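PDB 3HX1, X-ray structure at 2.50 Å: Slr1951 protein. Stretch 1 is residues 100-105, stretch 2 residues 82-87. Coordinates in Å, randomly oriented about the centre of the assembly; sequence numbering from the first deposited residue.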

ATOM      1  N   ASP A 100       1.822 -11.041   0.247  1.00 48.91           N
ATOM      2  CA  ASP A 100       2.901 -10.060   0.358  1.00 53.34           C
ATOM      3  C   ASP A 100       2.687  -9.061   1.488  1.00 51.11           C
ATOM      4  O   ASP A 100       1.562  -8.646   1.764  1.00 50.72           O
ATOM      5  CB  ASP A 100       3.062  -9.272  -0.946  1.00 44.85           C
ATOM      6  CG  ASP A 100       3.734 -10.071  -2.033  1.00 53.64           C
ATOM      7  OD1 ASP A 100       4.566 -10.945  -1.691  1.00 58.13           O
ATOM      8  OD2 ASP A 100       3.443  -9.812  -3.221  1.00 51.67           O
ATOM      9  N   GLU A 101       3.778  -8.680   2.140  1.00 53.86           N
ATOM     10  CA  GLU A 101       3.721  -7.702   3.213  1.00 56.06           C
ATOM     11  C   GLU A 101       4.631  -6.546   2.839  1.00 56.74           C
ATOM     12  O   GLU A 101       5.855  -6.671   2.900  1.00 56.42           O
ATOM     13  CB  GLU A 101       4.209  -8.288   4.531  1.00 55.39           C
ATOM     14  CG  GLU A 101       4.298  -7.238   5.630  1.00 72.27           C
ATOM     15  CD  GLU A 101       5.255  -7.621   6.743  1.00 88.56           C
ATOM     16  OE1 GLU A 101       6.436  -7.908   6.438  1.00 96.44           O
ATOM     17  OE2 GLU A 101       4.828  -7.627   7.919  1.00 90.16           O
ATOM     18  N   ILE A 102       4.043  -5.424   2.446  1.00 50.81           N
ATOM     19  CA  ILE A 102       4.849  -4.277   2.082  1.00 47.12           C
ATOM     20  C   ILE A 102       5.114  -3.411   3.304  1.00 52.32           C
ATOM     21  O   ILE A 102       4.256  -2.640   3.726  1.00 53.23           O
ATOM     22  CB  ILE A 102       4.175  -3.420   1.000  1.00 46.47           C
ATOM     23  CG1 ILE A 102       4.044  -4.216  -0.301  1.00 40.99           C
ATOM     24  CG2 ILE A 102       5.004  -2.180   0.740  1.00 43.61           C
ATOM     25  CD1 ILE A 102       2.653  -4.704  -0.581  1.00 40.34           C
ATOM     26  N   VAL A 103       6.305  -3.559   3.880  1.00 55.06           N
ATOM     27  CA  VAL A 103       6.685  -2.775   5.048  1.00 60.90           C
ATOM     28  C   VAL A 103       7.083  -1.403   4.551  1.00 59.96           C
ATOM     29  O   VAL A 103       8.086  -1.222   3.853  1.00 59.37           O
ATOM     30  CB  VAL A 103       7.827  -3.438   5.821  1.00 60.88           C
ATOM     31  CG1 VAL A 103       8.278  -2.533   6.937  1.00 56.13           C
ATOM     32  CG2 VAL A 103       7.343  -4.763   6.391  1.00 65.92           C
HETATM   33  N   MSE A 104       6.267  -0.436   4.934  1.00 54.83           N
HETATM   34  CA  MSE A 104       6.455   0.910   4.482  1.00 59.98           C
HETATM   35  C   MSE A 104       6.738   2.031   5.487  1.00 66.99           C
HETATM   36  O   MSE A 104       6.228   3.155   5.323  1.00 69.96           O
HETATM   37  CB  MSE A 104       5.262   1.217   3.576  1.00 44.92           C
HETATM   38  CG  MSE A 104       3.839   0.950   4.126  1.00 81.61           C
HETATM   39 SE   MSE A 104       2.895   2.151   3.084  1.00 88.06          SE
HETATM   40  CE  MSE A 104       4.043   3.338   3.993  1.00 99.00           C
ATOM     41  N   GLY A 105       7.575   1.686   6.484  1.00 67.57           N
ATOM     42  CA  GLY A 105       8.010   2.562   7.577  1.00 70.27           C
ATOM     43  C   GLY A 105       8.066   1.809   8.926  1.00 89.84           C
ATOM     44  O   GLY A 105       7.504   0.708   9.031  1.00 87.34           O
TER
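Stretch 2 (82-87) NGLMIN

Stretch 2 lies beside stretch 1 as a neighbouring strand of the same sheet. L84 to I86 is extended, with phi near -115° and psi near 120°, and runs roughly antiparallel to E101-V103. The N-to-C directions make an angle of 134°, and the axes approach to 4.7 Å. The anchor is V103 with M85, a hydrogen-bonded pair with CA atoms 5.0 Å apart. M85 N donates to V103 O at 2.9 Å, and V103 N donates to M85 O at 2.8 Å.

Side chains alternate between the two faces. On one face I86 meets I102: I86 CD1 packs against I102 CG1 at 3.5 Å. I102 also touches L84, with I102 CG2 3.9 Å from L84 CB. The I102 side chain thus faces the gap between L84 and I86 and touches both. L84 reaches further along stretch 1, where its CD2 lies 4.4 Å from M104 CB. On the other face M85, a selenomethionine, runs outward and folds back at its tip, so that M85 CE rests 3.8 Å from V103 CG1.

At G83, which has no side chain, the carbonyl O lies 3.9 Å from M104 CA. A water donates to G83 O at 3.2 Å and, weakly, to V103 O at 3.5 Å. Beyond I86, N87 turns off with positive phi, 56°, and its CB points away from stretch 1, though the end of the side chain comes nearer.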

ATOM      1  N   ASN A  82      11.790   6.605   3.002  1.00 86.26           N
ATOM      2  CA  ASN A  82      11.606   5.177   3.211  1.00 79.14           C
ATOM      3  C   ASN A  82      10.604   4.796   2.134  1.00 72.68           C
ATOM      4  O   ASN A  82       9.469   5.267   2.142  1.00 82.75           O
ATOM      5  CB  ASN A  82      11.028   4.914   4.591  1.00 77.88           C
ATOM      6  N   GLY A  83      11.021   3.970   1.189  1.00 58.87           N
ATOM      7  CA  GLY A  83      10.111   3.592   0.128  1.00 57.49           C
ATOM      8  C   GLY A  83       9.233   2.425   0.512  1.00 61.08           C
ATOM      9  O   GLY A  83       8.545   2.446   1.534  1.00 62.04           O
ATOM     10  N   LEU A  84       9.256   1.401  -0.325  1.00 58.93           N
ATOM     11  CA  LEU A  84       8.469   0.213  -0.090  1.00 50.80           C
ATOM     12  C   LEU A  84       9.458  -0.918   0.130  1.00 52.75           C
ATOM     13  O   LEU A  84      10.235  -1.260  -0.764  1.00 42.80           O
ATOM     14  CB  LEU A  84       7.591  -0.070  -1.308  1.00 41.42           C
ATOM     15  CG  LEU A  84       6.841   1.158  -1.836  1.00 43.07           C
ATOM     16  CD1 LEU A  84       6.009   0.780  -3.049  1.00 43.00           C
ATOM     17  CD2 LEU A  84       5.953   1.716  -0.733  1.00 48.77           C
HETATM   18  N   MSE A  85       9.442  -1.489   1.327  1.00 58.01           N
HETATM   19  CA  MSE A  85      10.350  -2.578   1.639  1.00 59.28           C
HETATM   20  C   MSE A  85       9.606  -3.898   1.667  1.00 57.39           C
HETATM   21  O   MSE A  85       8.671  -4.085   2.439  1.00 49.12           O
HETATM   22  CB  MSE A  85      11.015  -2.331   2.981  1.00 64.81           C
HETATM   23  CG  MSE A  85      12.135  -3.288   3.297  1.00 68.16           C
HETATM   24 SE   MSE A  85      13.121  -2.590   4.795  1.00 99.00          SE
HETATM   25  CE  MSE A  85      11.954  -3.176   6.234  1.00 99.00           C
ATOM     26  N   ILE A  86      10.015  -4.811   0.801  1.00 57.67           N
ATOM     27  CA  ILE A  86       9.385  -6.116   0.740  1.00 60.23           C
ATOM     28  C   ILE A  86      10.463  -7.155   0.999  1.00 65.39           C
ATOM     29  O   ILE A  86      11.460  -7.229   0.275  1.00 70.04           O
ATOM     30  CB  ILE A  86       8.731  -6.333  -0.631  1.00 50.24           C
ATOM     31  CG1 ILE A  86       7.645  -5.265  -0.835  1.00 46.93           C
ATOM     32  CG2 ILE A  86       8.163  -7.737  -0.720  1.00 40.16           C
ATOM     33  CD1 ILE A  86       6.849  -5.400  -2.105  1.00 40.27           C
ATOM     34  N   ASN A  87      10.272  -7.934   2.056  1.00 56.96           N
ATOM     35  CA  ASN A  87      11.236  -8.953   2.431  1.00 53.97           C
ATOM     36  C   ASN A  87      12.614  -8.323   2.628  1.00 58.02           C
ATOM     37  O   ASN A  87      13.612  -8.802   2.091  1.00 52.98           O
ATOM     38  CB  ASN A  87      11.287 -10.037   1.362  1.00 57.71           C
ATOM     39  CG  ASN A  87       9.915 -10.581   1.033  1.00 69.44           C
ATOM     40  OD1 ASN A  87       9.773 -11.511   0.242  1.00 76.78           O
ATOM     41  ND2 ASN A  87       8.894  -9.995   1.637  1.00 74.53           N
TER
HETATM   42  O   HOH W   1      10.320   1.458   4.055  1.00 62.65           O